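Local coordinates for fatty acid-binding protein TM_1468 (Thermotoga maritima, PDB 1VPV), which binds long-chain fatty acids such as palmitate and may take part in lipid transport or fatty acid metabolism, at residues K32-S37 with E93-V98; S113-S118 with V125-T130; P140-R145 with V268-I273; P214-R219 with L228-R233. All coordinates share one frame; numbering follows the deposited sequence.

Interaction 1 (K32-S37 with E93-V98); sequences KYDIDS and EDYDVV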
# COMPACT_ATOMS: atom_id res chain seq x y z
N LYS A 32 -1.54 -6.26 -16.28
CA LYS A 32 -1.49 -7.69 -16.15
C LYS A 32 -2.70 -8.24 -15.36
O LYS A 32 -3.24 -9.29 -15.71
CB LYS A 32 -0.16 -8.06 -15.50
CG LYS A 32 0.08 -9.53 -15.20
CD LYS A 32 1.58 -9.75 -14.87
CE LYS A 32 1.82 -10.90 -13.89
NZ LYS A 32 1.25 -12.19 -14.35
N TYR A 33 -3.11 -7.55 -14.28
CA TYR A 33 -4.28 -7.94 -13.50
C TYR A 33 -5.47 -6.97 -13.67
O TYR A 33 -6.45 -7.05 -12.90
CB TYR A 33 -3.91 -8.08 -12.00
CG TYR A 33 -2.88 -9.15 -11.77
CD1 TYR A 33 -3.17 -10.49 -12.04
CD2 TYR A 33 -1.62 -8.83 -11.33
CE1 TYR A 33 -2.20 -11.48 -11.83
CE2 TYR A 33 -0.65 -9.80 -11.14
CZ TYR A 33 -0.95 -11.12 -11.38
OH TYR A 33 0.01 -12.08 -11.17
N ASP A 34 -5.39 -6.10 -14.68
CA ASP A 34 -6.45 -5.10 -14.95
C ASP A 34 -6.86 -4.32 -13.65
O ASP A 34 -8.01 -4.32 -13.19
CB ASP A 34 -7.65 -5.75 -15.66
CG ASP A 34 -8.64 -4.70 -16.22
OD1 ASP A 34 -8.23 -3.52 -16.32
OD2 ASP A 34 -9.80 -5.04 -16.57
N ILE A 35 -5.84 -3.71 -13.04
CA ILE A 35 -6.01 -2.92 -11.86
C ILE A 35 -5.66 -1.47 -12.23
O ILE A 35 -4.61 -1.20 -12.80
CB ILE A 35 -5.08 -3.40 -10.74
CG1 ILE A 35 -5.43 -4.82 -10.29
CG2 ILE A 35 -5.11 -2.44 -9.55
CD1 ILE A 35 -4.36 -5.45 -9.43
N ASP A 36 -6.55 -0.54 -11.88
CA ASP A 36 -6.37 0.87 -12.09
C ASP A 36 -6.05 1.51 -10.75
O ASP A 36 -6.40 0.96 -9.69
CB ASP A 36 -7.68 1.44 -12.62
CG ASP A 36 -7.53 2.78 -13.34
OD1 ASP A 36 -6.39 3.31 -13.44
OD2 ASP A 36 -8.58 3.29 -13.79
N SER A 37 -5.41 2.67 -10.81
CA SER A 37 -5.02 3.43 -9.65
C SER A 37 -5.69 4.82 -9.66
O SER A 37 -5.58 5.55 -10.64
CB SER A 37 -3.49 3.59 -9.63
OG SER A 37 -3.06 4.04 -8.36
N GLU A 93 -17.17 1.55 -20.51
CA GLU A 93 -16.29 0.51 -21.08
C GLU A 93 -16.81 -0.93 -20.89
O GLU A 93 -16.07 -1.88 -21.11
CB GLU A 93 -14.88 0.58 -20.49
CG GLU A 93 -14.08 1.84 -20.78
CD GLU A 93 -12.81 1.87 -19.99
OE1 GLU A 93 -12.60 0.94 -19.17
OE2 GLU A 93 -12.01 2.82 -20.17
N ASP A 94 -18.06 -1.08 -20.47
CA ASP A 94 -18.79 -2.38 -20.44
C ASP A 94 -18.34 -3.33 -19.31
O ASP A 94 -18.55 -4.53 -19.36
CB ASP A 94 -18.76 -3.09 -21.83
CG ASP A 94 -19.85 -4.15 -21.99
OD1 ASP A 94 -21.01 -3.90 -21.60
OD2 ASP A 94 -19.56 -5.24 -22.53
N TYR A 95 -17.73 -2.81 -18.27
CA TYR A 95 -17.57 -3.61 -17.05
C TYR A 95 -18.94 -3.84 -16.41
O TYR A 95 -19.85 -3.05 -16.58
CB TYR A 95 -16.58 -2.97 -16.12
CG TYR A 95 -15.14 -3.11 -16.58
CD1 TYR A 95 -14.41 -4.29 -16.32
CD2 TYR A 95 -14.49 -2.09 -17.28
CE1 TYR A 95 -13.07 -4.44 -16.72
CE2 TYR A 95 -13.14 -2.22 -17.69
CZ TYR A 95 -12.45 -3.39 -17.40
OH TYR A 95 -11.15 -3.52 -17.79
N ASP A 96 -19.11 -4.99 -15.76
CA ASP A 96 -20.37 -5.29 -15.05
C ASP A 96 -20.28 -4.93 -13.59
O ASP A 96 -21.28 -4.63 -13.00
CB ASP A 96 -20.77 -6.76 -15.18
CG ASP A 96 -20.71 -7.27 -16.60
OD1 ASP A 96 -21.54 -6.86 -17.45
OD2 ASP A 96 -19.82 -8.10 -16.85
N VAL A 97 -19.07 -4.93 -13.03
CA VAL A 97 -18.85 -4.74 -11.58
C VAL A 97 -17.51 -4.00 -11.37
O VAL A 97 -16.54 -4.24 -12.09
CB VAL A 97 -18.80 -6.10 -10.82
CG1 VAL A 97 -18.48 -5.89 -9.34
CG2 VAL A 97 -20.08 -6.88 -10.94
N VAL A 98 -17.47 -3.09 -10.39
CA VAL A 98 -16.21 -2.49 -9.95
C VAL A 98 -15.92 -2.96 -8.52
O VAL A 98 -16.79 -2.89 -7.65
CB VAL A 98 -16.24 -0.98 -9.91
CG1 VAL A 98 -14.87 -0.46 -9.56
CG2 VAL A 98 -16.69 -0.41 -11.25
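At the N-terminal edge of the parallel strands in the first mixed sheet of this DegV fold, Asp-34 and Tyr-95 reach toward each other across the beginning of strand 15-20, which lies between strands 35-43 and 97-102 and runs parallel to both. Each residue sits in the turn leading into one of these two flanking strands. A Schellman motif ends helix 80-92, with Asp-94 as its C-prime residue at positive phi, and the chain then turns through Tyr-95 toward strand 97-102. Tyrosine suits this place because its long, rigid ring carries a hydroxyl out to the carboxylate.

The carboxylate of Asp-34 comes from the opposite direction, its CG anti to the backbone N (chi1 -168°), and OD2 accepts a hydrogen bond from Tyr-95 OH. The modelled separation of OH and OD2, 2.4 Å, is so short that its exact value is doubtful. The other oxygen, OD1, forms a salt bridge with Lys-16 of strand 15-20, so this partly exposed carboxylate is shared between a phenol and a lysine. Ring and carboxylate planes are 39° apart, and Asp-34 OD2 lies at the ring edge, 3.3 Å from Tyr-95 CE1.

Interaction 2 (S113-S118 with V125-T130); sequences SAVLAS and VYVVDT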
# COMPACT_ATOMS: atom_id res chain seq x y z
N SER A 113 -15.13 8.30 0.67
CA SER A 113 -15.42 8.88 -0.64
C SER A 113 -15.90 7.82 -1.63
O SER A 113 -16.93 7.99 -2.32
CB SER A 113 -14.19 9.56 -1.22
OG SER A 113 -13.99 10.81 -0.65
N ALA A 114 -15.16 6.72 -1.65
CA ALA A 114 -15.42 5.62 -2.56
C ALA A 114 -16.80 5.05 -2.33
O ALA A 114 -17.50 4.74 -3.30
CB ALA A 114 -14.37 4.51 -2.39
N VAL A 115 -17.20 4.93 -1.07
CA VAL A 115 -18.50 4.36 -0.71
C VAL A 115 -19.60 5.32 -1.06
O VAL A 115 -20.64 4.89 -1.56
CB VAL A 115 -18.61 3.98 0.81
CG1 VAL A 115 -20.05 3.64 1.20
CG2 VAL A 115 -17.75 2.80 1.11
N LEU A 116 -19.37 6.60 -0.81
CA LEU A 116 -20.39 7.60 -1.13
C LEU A 116 -20.57 7.63 -2.65
O LEU A 116 -21.71 7.71 -3.14
CB LEU A 116 -20.03 8.98 -0.58
CG LEU A 116 -20.04 9.13 0.95
CD1 LEU A 116 -19.43 10.45 1.40
CD2 LEU A 116 -21.44 9.00 1.49
N ALA A 117 -19.46 7.52 -3.38
CA ALA A 117 -19.53 7.58 -4.84
C ALA A 117 -20.34 6.39 -5.37
O ALA A 117 -21.07 6.54 -6.33
CB ALA A 117 -18.16 7.62 -5.44
N SER A 118 -20.24 5.24 -4.69
CA SER A 118 -20.96 4.01 -5.13
C SER A 118 -22.48 4.16 -5.12
O SER A 118 -23.18 3.43 -5.83
CB SER A 118 -20.60 2.81 -4.26
OG SER A 118 -21.18 2.94 -2.96
N VAL A 125 -20.80 -1.43 -7.28
CA VAL A 125 -19.44 -1.14 -6.84
C VAL A 125 -19.33 -1.70 -5.46
O VAL A 125 -20.11 -1.36 -4.59
CB VAL A 125 -19.18 0.36 -6.80
CG1 VAL A 125 -17.80 0.66 -6.19
CG2 VAL A 125 -19.31 0.98 -8.21
N TYR A 126 -18.37 -2.58 -5.25
CA TYR A 126 -18.11 -3.15 -3.95
C TYR A 126 -16.82 -2.57 -3.39
O TYR A 126 -15.78 -2.68 -4.01
CB TYR A 126 -18.01 -4.64 -4.08
CG TYR A 126 -19.31 -5.27 -4.48
CD1 TYR A 126 -20.22 -5.70 -3.53
CD2 TYR A 126 -19.63 -5.46 -5.82
CE1 TYR A 126 -21.42 -6.30 -3.90
CE2 TYR A 126 -20.81 -6.06 -6.20
CZ TYR A 126 -21.71 -6.47 -5.24
OH TYR A 126 -22.91 -7.04 -5.61
N VAL A 127 -16.90 -1.93 -2.23
CA VAL A 127 -15.76 -1.26 -1.67
C VAL A 127 -15.25 -2.00 -0.46
O VAL A 127 -15.98 -2.20 0.47
CB VAL A 127 -16.10 0.17 -1.23
CG1 VAL A 127 -14.78 0.93 -0.93
CG2 VAL A 127 -16.91 0.89 -2.29
N VAL A 128 -13.98 -2.39 -0.51
CA VAL A 128 -13.35 -3.12 0.57
C VAL A 128 -12.35 -2.23 1.30
O VAL A 128 -11.39 -1.69 0.67
CB VAL A 128 -12.63 -4.37 0.05
CG1 VAL A 128 -11.92 -5.11 1.19
CG2 VAL A 128 -13.62 -5.28 -0.58
N ASP A 129 -12.61 -2.06 2.60
CA ASP A 129 -11.70 -1.42 3.55
C ASP A 129 -10.58 -2.41 3.90
O ASP A 129 -10.75 -3.22 4.79
CB ASP A 129 -12.44 -1.02 4.86
CG ASP A 129 -11.52 -0.21 5.84
OD1 ASP A 129 -10.34 0.01 5.52
OD2 ASP A 129 -11.98 0.23 6.94
N THR A 130 -9.43 -2.32 3.24
CA THR A 130 -8.37 -3.29 3.45
C THR A 130 -7.73 -3.23 4.82
O THR A 130 -7.01 -4.16 5.18
CB THR A 130 -7.20 -3.10 2.47
OG1 THR A 130 -6.65 -1.81 2.67
CG2 THR A 130 -7.65 -3.26 1.06
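Val-127 receives both Ala-114 and Val-115 where helix 110-118 packs back on strand 125-129, the second strand of a beta-alpha-beta unit begun by strand 97-102. The axes of the two segments run nearly antiparallel, at 164°, and approach to 8.6 Å, a closeness that small and beta-branched residues permit.

Val-127 holds CG1 anti to its backbone N (chi1 -168°). This methyl reaches Ala-114 CB at 3.9 Å, while CB of Val-127 meets Val-115 CG2, also at 3.9 Å. Val-115 has the same kind of rotamer, but its bond to CB leaves the helix flank and does not aim at the strand; its CG2 branch, beside the backbone N, makes the contact and slants across the Val-127 side chain. One turn on, Ser-118 lays CB against CB of Val-125 at 3.8 Å. Its chi1 of 71° sets OG between the backbone N and the carbonyl carbon, and the hydroxyl hydrogen-bonds back to Val-115 O. That bond measures 2.5 Å from OG to O, doubtfully short as modelled, yet the pairing is consistent with serine here, its hydroxyl turned back on the helix and its methylene facing the valine.

Ala-114 also packs on Phe-83 of helix 80-92. Val-125 rests on Val-98 and Val-100 of the adjoining parallel strand, while Tyr-126 and Val-128, directed away from helix 110-118, meet Leu-158 of helix 154-166.

Interaction 3 (P140-R145 with V268-I273); sequences PARVAR and VVDEII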
# COMPACT_ATOMS: atom_id res chain seq x y z
N PRO A 140 -4.00 -8.45 -1.81
CA PRO A 140 -5.42 -8.86 -1.98
C PRO A 140 -6.07 -8.55 -3.33
O PRO A 140 -7.04 -9.21 -3.70
CB PRO A 140 -6.14 -8.13 -0.84
CG PRO A 140 -5.21 -7.08 -0.36
CD PRO A 140 -3.82 -7.55 -0.66
N ALA A 141 -5.55 -7.58 -4.08
CA ALA A 141 -6.06 -7.30 -5.43
C ALA A 141 -5.69 -8.36 -6.42
O ALA A 141 -6.51 -8.76 -7.25
CB ALA A 141 -5.57 -5.97 -5.92
N ARG A 142 -4.42 -8.76 -6.40
CA ARG A 142 -3.96 -9.88 -7.21
C ARG A 142 -4.80 -11.11 -6.94
O ARG A 142 -5.26 -11.77 -7.87
CB ARG A 142 -2.52 -10.21 -6.95
CG ARG A 142 -2.04 -11.45 -7.73
CD ARG A 142 -0.54 -11.54 -7.79
NE ARG A 142 0.03 -11.58 -6.44
CZ ARG A 142 1.33 -11.63 -6.17
NH1 ARG A 142 2.23 -11.69 -7.14
NH2 ARG A 142 1.74 -11.65 -4.91
N VAL A 143 -4.98 -11.40 -5.66
CA VAL A 143 -5.69 -12.60 -5.25
C VAL A 143 -7.12 -12.55 -5.73
O VAL A 143 -7.63 -13.52 -6.20
CB VAL A 143 -5.67 -12.79 -3.70
CG1 VAL A 143 -6.60 -13.88 -3.29
CG2 VAL A 143 -4.22 -13.11 -3.22
N ALA A 144 -7.77 -11.39 -5.62
CA ALA A 144 -9.10 -11.22 -6.15
C ALA A 144 -9.14 -11.50 -7.63
O ALA A 144 -10.11 -12.09 -8.15
CB ALA A 144 -9.61 -9.84 -5.89
N ARG A 145 -8.10 -11.08 -8.34
CA ARG A 145 -8.10 -11.28 -9.80
C ARG A 145 -8.00 -12.76 -10.11
O ARG A 145 -8.75 -13.30 -10.94
CB ARG A 145 -6.94 -10.53 -10.48
CG ARG A 145 -6.88 -10.74 -11.99
CD ARG A 145 -8.24 -10.38 -12.70
NE ARG A 145 -8.41 -8.92 -12.77
CZ ARG A 145 -9.56 -8.29 -12.98
NH1 ARG A 145 -10.69 -8.94 -13.14
NH2 ARG A 145 -9.58 -6.97 -13.03
N VAL A 268 9.96 -17.70 -0.43
CA VAL A 268 9.33 -16.64 -1.22
C VAL A 268 8.99 -17.19 -2.62
O VAL A 268 9.87 -17.37 -3.46
CB VAL A 268 10.21 -15.40 -1.37
CG1 VAL A 268 9.39 -14.26 -1.88
CG2 VAL A 268 10.84 -14.99 -0.07
N VAL A 269 7.72 -17.49 -2.87
CA VAL A 269 7.34 -17.98 -4.19
C VAL A 269 7.18 -16.87 -5.25
O VAL A 269 7.22 -17.16 -6.43
CB VAL A 269 6.10 -18.97 -4.15
CG1 VAL A 269 6.43 -20.19 -3.30
CG2 VAL A 269 4.87 -18.32 -3.63
N ASP A 270 7.03 -15.61 -4.86
CA ASP A 270 7.00 -14.54 -5.85
C ASP A 270 7.38 -13.25 -5.16
O ASP A 270 7.03 -13.04 -4.00
CB ASP A 270 5.60 -14.38 -6.48
CG ASP A 270 5.60 -13.46 -7.73
OD1 ASP A 270 5.76 -13.99 -8.84
OD2 ASP A 270 5.40 -12.23 -7.63
N GLU A 271 8.11 -12.40 -5.87
CA GLU A 271 8.42 -11.10 -5.36
C GLU A 271 8.54 -10.07 -6.45
O GLU A 271 8.93 -10.37 -7.57
CB GLU A 271 9.72 -11.14 -4.55
CG GLU A 271 10.94 -11.48 -5.33
CD GLU A 271 12.22 -10.91 -4.72
OE1 GLU A 271 12.16 -10.26 -3.65
OE2 GLU A 271 13.31 -11.11 -5.31
N ILE A 272 8.21 -8.84 -6.11
CA ILE A 272 8.42 -7.74 -7.03
C ILE A 272 8.68 -6.49 -6.17
O ILE A 272 8.30 -6.45 -5.01
CB ILE A 272 7.20 -7.58 -7.96
CG1 ILE A 272 7.45 -6.50 -8.98
CG2 ILE A 272 5.91 -7.29 -7.16
CD1 ILE A 272 6.52 -6.57 -10.16
N ILE A 273 9.37 -5.51 -6.73
CA ILE A 273 9.67 -4.27 -6.05
C ILE A 273 8.76 -3.18 -6.61
O ILE A 273 8.57 -3.08 -7.82
CB ILE A 273 11.17 -3.90 -6.23
CG1 ILE A 273 12.02 -4.84 -5.36
CG2 ILE A 273 11.45 -2.46 -5.82
CD1 ILE A 273 13.50 -4.78 -5.67
O HOH W 1 4.85 -10.92 -5.18
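Arg-142 and Asp-270 join the two halves of the DegV fold: the arginine stands on helix 138-149, which packs beside the first sheet, and the aspartate on strand 267-275, an outermost strand of the second. Their CA atoms are the nearest pair between the segments, yet stay 12.0 Å apart, so no backbone or apolar packing is shared and a long arginine, met by an aspartate, does the bridging.

The arginine side is the tightly packed one. Arg-142 is buried, its chain touching Tyr-33, while neighbouring Val-143 and Ala-144 fit against helix 154-166. Its CG lies anti to the backbone N, and a single bend at chi3 (59°) turns the guanidinium toward the strand. Arginine suits this place because its apolar chain can cross the packed layer and deliver the charge beyond it. Glu-294 gives NH2 a second, weak and long ion pair, and Arg-243 lies close by with like charge, so the carboxylates probably help to offset two gathered positive groups.

The aspartate side is looser. Asp-270 is partly exposed and takes part in a salt bridge through one atom pair alone, NH1 of Arg-142 to OD2 at 3.3 Å, with an N-H...O angle of 148°. OD2 lies in the guanidinium plane, but NH1 comes to it from well above the carboxylate plane, 68° out, so this is no flat, two-pronged pairing. A water molecule supplies the second link: it accepts from Arg-142 NH2 at 3.2 Å and donates to Asp-270 OD2 at 2.8 Å.

Interaction 4 (P214-R219 with L228-R233); sequences PYRKVR and LIEKLR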
# COMPACT_ATOMS: atom_id res chain seq x y z
N PRO A 214 4.36 1.97 15.75
CA PRO A 214 5.81 1.83 15.91
C PRO A 214 6.04 0.77 16.94
O PRO A 214 5.35 0.77 17.96
CB PRO A 214 6.29 3.19 16.46
CG PRO A 214 5.08 4.07 16.56
CD PRO A 214 3.83 3.22 16.33
N TYR A 215 6.94 -0.16 16.70
CA TYR A 215 7.16 -1.21 17.70
C TYR A 215 8.64 -1.39 18.12
O TYR A 215 8.92 -2.06 19.11
CB TYR A 215 6.54 -2.52 17.19
CG TYR A 215 7.27 -3.11 16.04
CD1 TYR A 215 6.96 -2.77 14.74
CD2 TYR A 215 8.32 -4.01 16.25
CE1 TYR A 215 7.64 -3.31 13.67
CE2 TYR A 215 9.03 -4.53 15.20
CZ TYR A 215 8.68 -4.20 13.92
OH TYR A 215 9.37 -4.77 12.86
N ARG A 216 9.57 -0.77 17.40
CA ARG A 216 10.99 -0.88 17.74
C ARG A 216 11.80 0.29 17.19
O ARG A 216 11.53 0.79 16.11
CB ARG A 216 11.56 -2.18 17.18
CG ARG A 216 12.57 -2.82 18.07
CD ARG A 216 12.75 -4.25 17.69
NE ARG A 216 13.99 -4.80 18.24
CZ ARG A 216 14.52 -5.97 17.88
NH1 ARG A 216 13.94 -6.72 16.96
NH2 ARG A 216 15.66 -6.38 18.46
N LYS A 217 12.78 0.72 17.97
CA LYS A 217 13.79 1.67 17.53
C LYS A 217 15.06 0.90 17.55
O LYS A 217 15.39 0.27 18.54
CB LYS A 217 13.96 2.84 18.50
CG LYS A 217 12.68 3.60 18.81
CD LYS A 217 12.78 4.41 20.15
CE LYS A 217 13.32 5.82 19.89
NZ LYS A 217 13.15 6.73 21.08
N VAL A 218 15.80 0.93 16.46
CA VAL A 218 17.11 0.30 16.43
C VAL A 218 18.07 1.28 15.73
O VAL A 218 17.66 2.38 15.28
CB VAL A 218 17.05 -1.02 15.66
CG1 VAL A 218 15.98 -1.94 16.22
CG2 VAL A 218 16.78 -0.75 14.19
N ARG A 219 19.33 0.86 15.58
CA ARG A 219 20.28 1.67 14.84
C ARG A 219 20.84 0.95 13.61
O ARG A 219 21.36 -0.20 13.69
CB ARG A 219 21.41 2.11 15.75
CG ARG A 219 21.01 3.16 16.78
CD ARG A 219 22.16 3.46 17.72
NE ARG A 219 22.95 4.58 17.25
CZ ARG A 219 24.25 4.73 17.47
NH1 ARG A 219 24.92 3.82 18.17
NH2 ARG A 219 24.88 5.80 16.99
N LEU A 228 12.30 -6.14 11.18
CA LEU A 228 11.07 -6.25 10.36
C LEU A 228 10.69 -7.71 10.20
O LEU A 228 9.51 -8.06 10.21
CB LEU A 228 11.25 -5.64 8.95
CG LEU A 228 11.50 -4.13 8.74
CD1 LEU A 228 10.94 -3.66 7.36
CD2 LEU A 228 10.88 -3.36 9.84
N ILE A 229 11.72 -8.53 10.03
CA ILE A 229 11.58 -9.93 9.82
C ILE A 229 11.21 -10.60 11.14
O ILE A 229 10.42 -11.53 11.13
CB ILE A 229 12.86 -10.54 9.19
CG1 ILE A 229 12.99 -10.05 7.75
CG2 ILE A 229 12.81 -12.09 9.21
CD1 ILE A 229 14.34 -10.31 7.13
N GLU A 230 11.77 -10.13 12.25
CA GLU A 230 11.38 -10.68 13.56
C GLU A 230 9.91 -10.37 13.88
O GLU A 230 9.23 -11.20 14.46
CB GLU A 230 12.32 -10.23 14.70
CG GLU A 230 13.74 -10.73 14.52
CD GLU A 230 14.67 -10.43 15.70
OE1 GLU A 230 14.49 -11.05 16.78
OE2 GLU A 230 15.61 -9.60 15.53
N LYS A 231 9.42 -9.21 13.48
CA LYS A 231 8.01 -8.90 13.68
C LYS A 231 7.11 -9.85 12.88
O LYS A 231 6.15 -10.39 13.42
CB LYS A 231 7.70 -7.44 13.33
CG LYS A 231 6.21 -7.10 13.16
CD LYS A 231 5.33 -7.42 14.39
CE LYS A 231 5.48 -6.38 15.49
NZ LYS A 231 4.88 -6.80 16.80
N LEU A 232 7.42 -10.06 11.61
CA LEU A 232 6.71 -11.04 10.80
C LEU A 232 6.72 -12.43 11.45
O LEU A 232 5.73 -13.16 11.40
CB LEU A 232 7.35 -11.13 9.42
CG LEU A 232 6.87 -12.26 8.51
CD1 LEU A 232 5.44 -12.00 8.07
CD2 LEU A 232 7.77 -12.40 7.30
N ARG A 233 7.84 -12.78 12.07
CA ARG A 233 8.04 -14.08 12.63
C ARG A 233 7.19 -14.30 13.90
O ARG A 233 7.07 -15.41 14.39
CB ARG A 233 9.52 -14.28 12.94
CG ARG A 233 9.91 -15.73 13.13
CD ARG A 233 11.36 -15.89 13.58
NE ARG A 233 12.26 -14.97 12.90
CZ ARG A 233 13.45 -14.58 13.37
NH1 ARG A 233 13.91 -15.06 14.53
NH2 ARG A 233 14.19 -13.71 12.68
O HOH W 2 15.96 -9.45 19.07
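Tyr-215 lies with one ring face beneath the folded chain of Lys-231, whose CE sits over the ring centre, 3.7 Å from the centroid, in a CH-pi contact. The lysine chain bends at chi2 and chi3 to lie along the ring, which brings NZ over the same face in a cation-pi interaction, 4.8 Å from the centroid; NZ also forms a salt bridge with Glu-234. Lysine serves well here, offering methylenes to the ring and a charge to the carboxylate. Farther along the ring, Tyr-215 OH approaches Lys-231 CB at 3.2 Å and Leu-228 CA at 3.4 Å, and finds its hydrogen-bond partner in the carbonyl oxygen of Ala-227.

A classic beta bulge, in which Tyr-215 and Arg-216 both face Cys-204 of strand 201-208, lets these consecutive residues both point toward helix 220-232. The helix follows strand 211-219 directly and folds back along it, the axes of the two segments lying at 148°.

The extended Arg-216 reaches Glu-230 nearer the surface. Their salt bridge is long, 3.6 Å from NH1 to OE2, with the two flat groups turned 78° apart. A water donates to Glu-230 OE1 at 3.2 Å and accepts a weak bond from Arg-216 NH2.

In the fold
Along the chain, interactions 1 and 2 come one after the other; interaction 3 then opens, and interaction 4 lies within the long span that 268-273 closes. Interactions 1 and 2, with centres about 15 Å apart, share the first sheet through the adjacent strands 97-102 and 125-129. Interaction 3 touches interaction 1, since Arg-145 probably hydrogen-bonds to the carbonyl oxygens of Tyr-33 and Asp-34. It also reaches the second sheet, whose two outermost strands, 267-275 and 211-219, belong to interactions 3 and 4. Interactions 1 and 4 lie on opposite sides of the chain's centre, their centres about 36 Å apart; interaction 3 joins the two halves of this fatty acid-binding protein.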